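Triabin (Triatoma pallidipennis, PDB 1AVG) inhibits thrombin by forming a non-covalent 1:1 complex with it, blocking fibrin formation and platelet aggregation while barely suppressing amidolytic activity. Local coordinates at residues T97-S102 against F106-R111; N59-E62 against K66-C69; F82-K85 against E91-A94. All blocks are in the same frame, centred on the assembly; numbering follows the deposited sequence.

Interaction 1: residues T97-S102 against F106-R111; sequences TFISVS and FALVCR
The carbonyl oxygen of L108 takes two backbone N-H groups, from I99 (N to O 3.2 Å, donor tilted 30° from the carbonyl plane) and, weakly, from S100 (N to O 3.4 Å). L108 N answers with a bond to S100 O of 2.7 Å. Two residues facing one make this a classic beta bulge, and it shifts the register of the antiparallel hairpin 92-101/106-115 of this calycin barrel by one residue. Toward the start of 97-102, T97 and C110 form a regular hydrogen-bonded pair, C110 N reaching T97 O at 2.9 Å; beyond the bulge S102 N bonds F106 O. On one face F98 and V109 lie side by side: with V109 CG1 anti to the backbone N (chi1 172°), V109 CG2 meets F98 CD2 at 3.3 Å, and farther along V101 CB packs on A107 CB. I99, the extra residue of the bulge, has its CB directed toward 106-111, where it meets L108 CD1 at 3.5 Å, and I99 CD1 approaches C110 CB at 4.2 Å. S100 OG hydrogen-bonds the backbone of another protein chain, against which F106 and L108 also pack, and C110 is tied to C6 by a disulfide.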
loop_
_atom_site.group_PDB
_atom_site.type_symbol
_atom_site.label_atom_id
_atom_site.label_comp_id
_atom_site.label_asym_id
_atom_site.label_seq_id
_atom_site.Cartn_x
_atom_site.Cartn_y
_atom_site.Cartn_z
ATOM N N THR C 97 -11.223 -9.275 17.427
ATOM C CA THR C 97 -11.888 -8.046 16.980
ATOM C C THR C 97 -11.564 -8.016 15.492
ATOM O O THR C 97 -10.418 -7.774 15.104
ATOM C CB THR C 97 -11.301 -6.783 17.647
ATOM O OG1 THR C 97 -11.509 -6.837 19.062
ATOM C CG2 THR C 97 -11.964 -5.531 17.096
ATOM N N PHE C 98 -12.539 -8.350 14.660
ATOM C CA PHE C 98 -12.292 -8.382 13.234
ATOM C C PHE C 98 -12.251 -6.989 12.643
ATOM O O PHE C 98 -13.223 -6.248 12.735
ATOM C CB PHE C 98 -13.332 -9.254 12.548
ATOM C CG PHE C 98 -13.293 -10.691 12.994
ATOM C CD1 PHE C 98 -13.997 -11.105 14.124
ATOM C CD2 PHE C 98 -12.517 -11.623 12.316
ATOM C CE1 PHE C 98 -13.925 -12.428 14.575
ATOM C CE2 PHE C 98 -12.439 -12.945 12.758
ATOM C CZ PHE C 98 -13.146 -13.346 13.896
ATOM N N ILE C 99 -11.115 -6.641 12.045
ATOM C CA ILE C 99 -10.900 -5.326 11.430
ATOM C C ILE C 99 -11.335 -5.295 9.947
ATOM O O ILE C 99 -12.159 -4.474 9.544
ATOM C CB ILE C 99 -9.387 -4.913 11.491
ATOM C CG1 ILE C 99 -8.761 -5.261 12.850
ATOM C CG2 ILE C 99 -9.225 -3.434 11.194
ATOM C CD1 ILE C 99 -9.335 -4.529 14.033
ATOM N N SER C 100 -10.785 -6.213 9.154
ATOM C CA SER C 100 -11.052 -6.304 7.722
ATOM C C SER C 100 -10.908 -7.762 7.348
ATOM O O SER C 100 -9.934 -8.400 7.729
ATOM C CB SER C 100 -10.006 -5.489 6.952
ATOM O OG SER C 100 -10.068 -5.702 5.550
ATOM N N VAL C 101 -11.839 -8.278 6.560
ATOM C CA VAL C 101 -11.793 -9.677 6.183
ATOM C C VAL C 101 -12.501 -10.023 4.883
ATOM O O VAL C 101 -13.537 -9.460 4.548
ATOM C CB VAL C 101 -12.345 -10.604 7.355
ATOM C CG1 VAL C 101 -13.508 -9.958 8.061
ATOM C CG2 VAL C 101 -12.772 -11.981 6.832
ATOM N N SER C 102 -11.873 -10.896 4.114
ATOM C CA SER C 102 -12.448 -11.394 2.894
ATOM C C SER C 102 -12.456 -12.867 3.234
ATOM O O SER C 102 -11.420 -13.527 3.222
ATOM C CB SER C 102 -11.552 -11.111 1.698
ATOM O OG SER C 102 -10.222 -11.513 1.957
ATOM N N PHE C 106 -8.061 -13.406 3.012
ATOM C CA PHE C 106 -7.335 -13.159 4.250
ATOM C C PHE C 106 -8.166 -12.286 5.176
ATOM O O PHE C 106 -9.175 -11.715 4.760
ATOM C CB PHE C 106 -5.966 -12.511 3.970
ATOM C CG PHE C 106 -6.029 -11.038 3.633
ATOM C CD1 PHE C 106 -6.030 -10.072 4.642
ATOM C CD2 PHE C 106 -6.081 -10.617 2.312
ATOM C CE1 PHE C 106 -6.083 -8.719 4.342
ATOM C CE2 PHE C 106 -6.135 -9.262 2.007
ATOM C CZ PHE C 106 -6.137 -8.315 3.024
ATOM N N ALA C 107 -7.739 -12.172 6.429
ATOM C CA ALA C 107 -8.458 -11.374 7.410
ATOM C C ALA C 107 -7.508 -10.766 8.413
ATOM O O ALA C 107 -6.668 -11.468 8.972
ATOM C CB ALA C 107 -9.471 -12.240 8.133
ATOM N N LEU C 108 -7.621 -9.456 8.606
ATOM C CA LEU C 108 -6.801 -8.730 9.566
ATOM C C LEU C 108 -7.654 -8.780 10.832
ATOM O O LEU C 108 -8.856 -8.524 10.772
ATOM C CB LEU C 108 -6.591 -7.293 9.086
ATOM C CG LEU C 108 -5.473 -6.411 9.665
ATOM C CD1 LEU C 108 -6.064 -5.164 10.296
ATOM C CD2 LEU C 108 -4.591 -7.164 10.658
ATOM N N VAL C 109 -7.053 -9.124 11.967
ATOM C CA VAL C 109 -7.790 -9.271 13.224
ATOM C C VAL C 109 -6.947 -8.845 14.432
ATOM O O VAL C 109 -5.737 -9.047 14.452
ATOM C CB VAL C 109 -8.211 -10.785 13.416
ATOM C CG1 VAL C 109 -8.798 -11.026 14.785
ATOM C CG2 VAL C 109 -9.212 -11.210 12.356
ATOM N N CYS C 110 -7.572 -8.211 15.418
ATOM C CA CYS C 110 -6.840 -7.830 16.619
ATOM C C CYS C 110 -7.182 -8.914 17.630
ATOM O O CYS C 110 -8.356 -9.178 17.875
ATOM C CB CYS C 110 -7.281 -6.466 17.130
ATOM S SG CYS C 110 -6.106 -5.727 18.310
ATOM N N ARG C 111 -6.162 -9.580 18.159
ATOM C CA ARG C 111 -6.342 -10.666 19.109
ATOM C C ARG C 111 -5.776 -10.399 20.493
ATOM O O ARG C 111 -4.672 -9.871 20.643
ATOM C CB ARG C 111 -5.703 -11.915 18.528
ATOM C CG ARG C 111 -5.663 -13.146 19.413
ATOM C CD ARG C 111 -5.645 -14.351 18.487
ATOM N NE ARG C 111 -4.693 -15.418 18.796
ATOM C CZ ARG C 111 -3.428 -15.250 19.159
ATOM N NH1 ARG C 111 -2.913 -14.037 19.313
ATOM N NH2 ARG C 111 -2.627 -16.303 19.200
#

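Interaction 2: residues N59-E62 against K66-C69; sequences NKFE and KFQC
Matching first torsions bring F61 and F67 together: in both, CG stands anti to the residue's own carbonyl carbon and beside its backbone N (chi1 -66° and -63°), and both CB atoms are directed toward the opposite segment. The two side chains cross at a slant, and the outer end of the F67 ring meets the CD1-CE1 side of F61, with F67 CZ 3.8 Å from F61 CD1 and 4.0 Å from F61 CE1. F67 CE1 lies over one face of the F61 ring, 4.1 Å above its plane and displaced toward the rim. The ring planes stand at 46° with centroids 5.0 Å apart, an oblique pair that is neither a parallel stack nor a T-shaped one. F61 belongs to the loop between strands 51-56 and 66-71, whereas F67 lies on strand 66-71, so the contact ties this loop of the calycin barrel to the strand it leads into through side chains alone. Both phenylalanines also touch V38 of strand 37-43, and each makes an edge-to-face contact with a further ring, F61 with Y58 and F67 with F92. The contact therefore rests on dispersion and on the burial of two hydrocarbon rings; no polar bond across it fixes their tilt, which probably reflects the side-chain torsions and the packing of V38, Y58 and F92 around the pair.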
loop_
_atom_site.group_PDB
_atom_site.type_symbol
_atom_site.label_atom_id
_atom_site.label_comp_id
_atom_site.label_asym_id
_atom_site.label_seq_id
_atom_site.Cartn_x
_atom_site.Cartn_y
_atom_site.Cartn_z
ATOM N N ASN C 59 5.926 -18.580 19.829
ATOM C CA ASN C 59 6.809 -19.122 20.861
ATOM C C ASN C 59 6.174 -19.509 22.196
ATOM O O ASN C 59 6.811 -20.185 23.002
ATOM C CB ASN C 59 7.959 -18.140 21.113
ATOM C CG ASN C 59 7.482 -16.698 21.207
ATOM O OD1 ASN C 59 6.649 -16.355 22.050
ATOM N ND2 ASN C 59 7.972 -15.858 20.306
ATOM N N LYS C 60 4.937 -19.088 22.440
ATOM C CA LYS C 60 4.264 -19.414 23.697
ATOM C C LYS C 60 3.615 -20.806 23.699
ATOM O O LYS C 60 3.277 -21.326 24.763
ATOM C CB LYS C 60 3.208 -18.355 24.028
ATOM C CG LYS C 60 3.724 -16.926 23.980
ATOM C CD LYS C 60 4.207 -16.429 25.329
ATOM C CE LYS C 60 3.034 -16.072 26.238
ATOM N NZ LYS C 60 3.474 -15.464 27.529
ATOM N N PHE C 61 3.458 -21.407 22.518
ATOM C CA PHE C 61 2.835 -22.725 22.381
ATOM C C PHE C 61 3.830 -23.870 22.177
ATOM O O PHE C 61 4.882 -23.700 21.567
ATOM C CB PHE C 61 1.857 -22.736 21.196
ATOM C CG PHE C 61 0.653 -21.854 21.377
ATOM C CD1 PHE C 61 0.123 -21.611 22.636
ATOM C CD2 PHE C 61 0.049 -21.265 20.276
ATOM C CE1 PHE C 61 -0.990 -20.792 22.791
ATOM C CE2 PHE C 61 -1.064 -20.447 20.422
ATOM C CZ PHE C 61 -1.582 -20.210 21.682
ATOM N N GLU C 62 3.478 -25.053 22.665
ATOM C CA GLU C 62 4.329 -26.211 22.488
ATOM C C GLU C 62 3.980 -26.810 21.125
ATOM O O GLU C 62 2.817 -26.823 20.737
ATOM C CB GLU C 62 4.091 -27.220 23.610
ATOM C CG GLU C 62 5.372 -27.726 24.247
ATOM C CD GLU C 62 6.249 -26.592 24.724
ATOM O OE1 GLU C 62 5.737 -25.721 25.460
ATOM O OE2 GLU C 62 7.443 -26.559 24.350
ATOM N N LYS C 66 -2.665 -29.621 20.903
ATOM C CA LYS C 66 -3.921 -29.277 20.243
ATOM C C LYS C 66 -4.823 -28.533 21.223
ATOM O O LYS C 66 -4.831 -28.848 22.413
ATOM C CB LYS C 66 -4.632 -30.539 19.784
ATOM C CG LYS C 66 -3.910 -31.316 18.715
ATOM C CD LYS C 66 -4.842 -32.342 18.116
ATOM C CE LYS C 66 -5.988 -31.662 17.363
ATOM N NZ LYS C 66 -6.959 -30.863 18.182
ATOM N N PHE C 67 -5.581 -27.559 20.722
ATOM C CA PHE C 67 -6.491 -26.773 21.554
ATOM C C PHE C 67 -7.928 -26.872 21.084
ATOM O O PHE C 67 -8.196 -26.830 19.883
ATOM C CB PHE C 67 -6.107 -25.298 21.538
ATOM C CG PHE C 67 -4.766 -25.017 22.118
ATOM C CD1 PHE C 67 -3.629 -25.078 21.324
ATOM C CD2 PHE C 67 -4.632 -24.700 23.459
ATOM C CE1 PHE C 67 -2.380 -24.830 21.862
ATOM C CE2 PHE C 67 -3.390 -24.452 24.002
ATOM C CZ PHE C 67 -2.259 -24.517 23.205
ATOM N N GLN C 68 -8.843 -27.042 22.032
ATOM C CA GLN C 68 -10.269 -27.094 21.731
ATOM C C GLN C 68 -10.843 -25.804 22.303
ATOM O O GLN C 68 -10.789 -25.583 23.518
ATOM C CB GLN C 68 -10.935 -28.321 22.361
ATOM C CG GLN C 68 -11.120 -29.502 21.399
ATOM C CD GLN C 68 -12.072 -29.197 20.233
ATOM O OE1 GLN C 68 -12.853 -28.242 20.276
ATOM N NE2 GLN C 68 -12.015 -30.024 19.195
ATOM N N CYS C 69 -11.306 -24.925 21.415
ATOM C CA CYS C 69 -11.848 -23.637 21.808
ATOM C C CYS C 69 -13.349 -23.583 21.644
ATOM O O CYS C 69 -13.871 -23.864 20.570
ATOM C CB CYS C 69 -11.228 -22.528 20.966
ATOM S SG CYS C 69 -9.412 -22.485 20.976
#

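Interaction 3: residues F82-K85 against E91-A94; sequences FKCK and EFEA
The beta hairpin formed by strands 80-86 and 92-101, part of the antiparallel wall of the calycin barrel, pairs 82-85 with 91-94. F82 and A94 are a hydrogen-bonded pair, F82 N to A94 O at 2.7 Å and A94 N to F82 O at 2.8 Å; C84 and F92 form the next such pair, C84 N reaching F92 O at 3.0 Å. Between them, K83 and E93 are a non-hydrogen-bonded pair with side chains on the same face, and E93 CG lies 3.3 Å from F82 O. On the buried face C84 meets F92 in a CH-pi contact: CB stands 3.8 Å from the ring centroid, 25° off the normal and offset toward the rim, while SG takes an oblique sulfur-aromatic position. F92 CG sits between the backbone N and the carbonyl carbon (chi1 66°), which brings the ring face against C84 CB. F92 also meets the rings of F67, edge-to-face, and F115. Near the hairpin turn K85 and E91 cross, K85 CG 3.6 Å from E91 OE2, but the charged ends do not meet and K85 NZ bonds Q68 O instead. With K83 NZ 5.7 Å from E93 OE2, opposite charges probably add no more than longer-range attraction; the main direct contacts are the four backbone bonds and the packing of F92 on C84, a cysteine fixed by its disulfide to C69.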
loop_
_atom_site.group_PDB
_atom_site.type_symbol
_atom_site.label_atom_id
_atom_site.label_comp_id
_atom_site.label_asym_id
_atom_site.label_seq_id
_atom_site.Cartn_x
_atom_site.Cartn_y
_atom_site.Cartn_z
ATOM N N PHE C 82 -13.303 -16.629 23.034
ATOM C CA PHE C 82 -13.205 -18.085 23.081
ATOM C C PHE C 82 -12.298 -18.547 24.212
ATOM O O PHE C 82 -11.300 -17.891 24.526
ATOM C CB PHE C 82 -12.641 -18.631 21.769
ATOM C CG PHE C 82 -13.491 -18.341 20.574
ATOM C CD1 PHE C 82 -13.403 -17.116 19.923
ATOM C CD2 PHE C 82 -14.386 -19.293 20.093
ATOM C CE1 PHE C 82 -14.198 -16.840 18.804
ATOM C CE2 PHE C 82 -15.183 -19.027 18.979
ATOM C CZ PHE C 82 -15.089 -17.796 18.333
ATOM N N LYS C 83 -12.683 -19.648 24.854
ATOM C CA LYS C 83 -11.884 -20.245 25.917
ATOM C C LYS C 83 -11.272 -21.465 25.264
ATOM O O LYS C 83 -11.978 -22.266 24.651
ATOM C CB LYS C 83 -12.738 -20.669 27.120
ATOM C CG LYS C 83 -13.276 -19.504 27.951
ATOM C CD LYS C 83 -13.765 -19.970 29.321
ATOM C CE LYS C 83 -12.602 -20.286 30.243
ATOM N NZ LYS C 83 -11.818 -19.057 30.556
ATOM N N CYS C 84 -9.955 -21.568 25.338
ATOM C CA CYS C 84 -9.257 -22.679 24.726
ATOM C C CYS C 84 -8.606 -23.572 25.772
ATOM O O CYS C 84 -8.088 -23.080 26.770
ATOM C CB CYS C 84 -8.228 -22.137 23.734
ATOM S SG CYS C 84 -8.959 -21.118 22.398
ATOM N N LYS C 85 -8.703 -24.885 25.562
ATOM C CA LYS C 85 -8.143 -25.904 26.459
ATOM C C LYS C 85 -7.255 -26.838 25.638
ATOM O O LYS C 85 -7.580 -27.158 24.499
ATOM C CB LYS C 85 -9.284 -26.700 27.107
ATOM C CG LYS C 85 -10.215 -25.851 27.984
ATOM C CD LYS C 85 -11.539 -26.551 28.291
ATOM C CE LYS C 85 -12.633 -26.207 27.269
ATOM N NZ LYS C 85 -12.377 -26.691 25.874
ATOM N N GLU C 91 -4.987 -23.902 28.695
ATOM C CA GLU C 91 -6.072 -22.937 28.883
ATOM C C GLU C 91 -5.682 -21.453 28.866
ATOM O O GLU C 91 -4.719 -21.017 29.505
ATOM C CB GLU C 91 -6.874 -23.265 30.142
ATOM C CG GLU C 91 -7.445 -24.680 30.114
ATOM C CD GLU C 91 -8.381 -24.992 31.269
ATOM O OE1 GLU C 91 -8.576 -24.119 32.150
ATOM O OE2 GLU C 91 -8.927 -26.121 31.286
ATOM N N PHE C 92 -6.455 -20.687 28.108
ATOM C CA PHE C 92 -6.262 -19.251 27.952
ATOM C C PHE C 92 -7.482 -18.739 27.206
ATOM O O PHE C 92 -8.205 -19.514 26.582
ATOM C CB PHE C 92 -5.003 -18.961 27.114
ATOM C CG PHE C 92 -5.097 -19.425 25.672
ATOM C CD1 PHE C 92 -5.670 -18.614 24.698
ATOM C CD2 PHE C 92 -4.637 -20.681 25.300
ATOM C CE1 PHE C 92 -5.788 -19.047 23.378
ATOM C CE2 PHE C 92 -4.750 -21.124 23.978
ATOM C CZ PHE C 92 -5.328 -20.305 23.019
ATOM N N GLU C 93 -7.731 -17.443 27.276
ATOM C CA GLU C 93 -8.856 -16.891 26.548
ATOM C C GLU C 93 -8.313 -16.127 25.347
ATOM O O GLU C 93 -7.224 -15.537 25.402
ATOM C CB GLU C 93 -9.693 -15.958 27.424
ATOM C CG GLU C 93 -10.954 -15.445 26.718
ATOM C CD GLU C 93 -11.573 -14.214 27.373
ATOM O OE1 GLU C 93 -10.851 -13.210 27.576
ATOM O OE2 GLU C 93 -12.791 -14.243 27.655
ATOM N N ALA C 94 -9.064 -16.178 24.256
ATOM C CA ALA C 94 -8.700 -15.487 23.034
ATOM C C ALA C 94 -9.910 -14.685 22.575
ATOM O O ALA C 94 -11.014 -15.226 22.458
ATOM C CB ALA C 94 -8.290 -16.490 21.958
#

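In the fold
Interactions 2 and 3 are neighbours, their centres 9 Å apart, on adjacent strands 66-71 and 80-86. The C69-C84 disulfide (SG to SG 2.0 Å) joins them, as does a probable hydrogen bond from Q68 N to K85 O (2.8 Å). Their rings also meet, F67 CE2 lying 3.6 Å from F92 CE2. The aromatic chain F61, F67, F92 thus runs from one contact into the other. Interaction 1 lies across the chain's centre, about 19 Å from interaction 3 and 20 Å from interaction 2 between centres, yet strand 92-101 serves both hairpins. Of the three, interaction 1 alone touches another protein chain of the assembly.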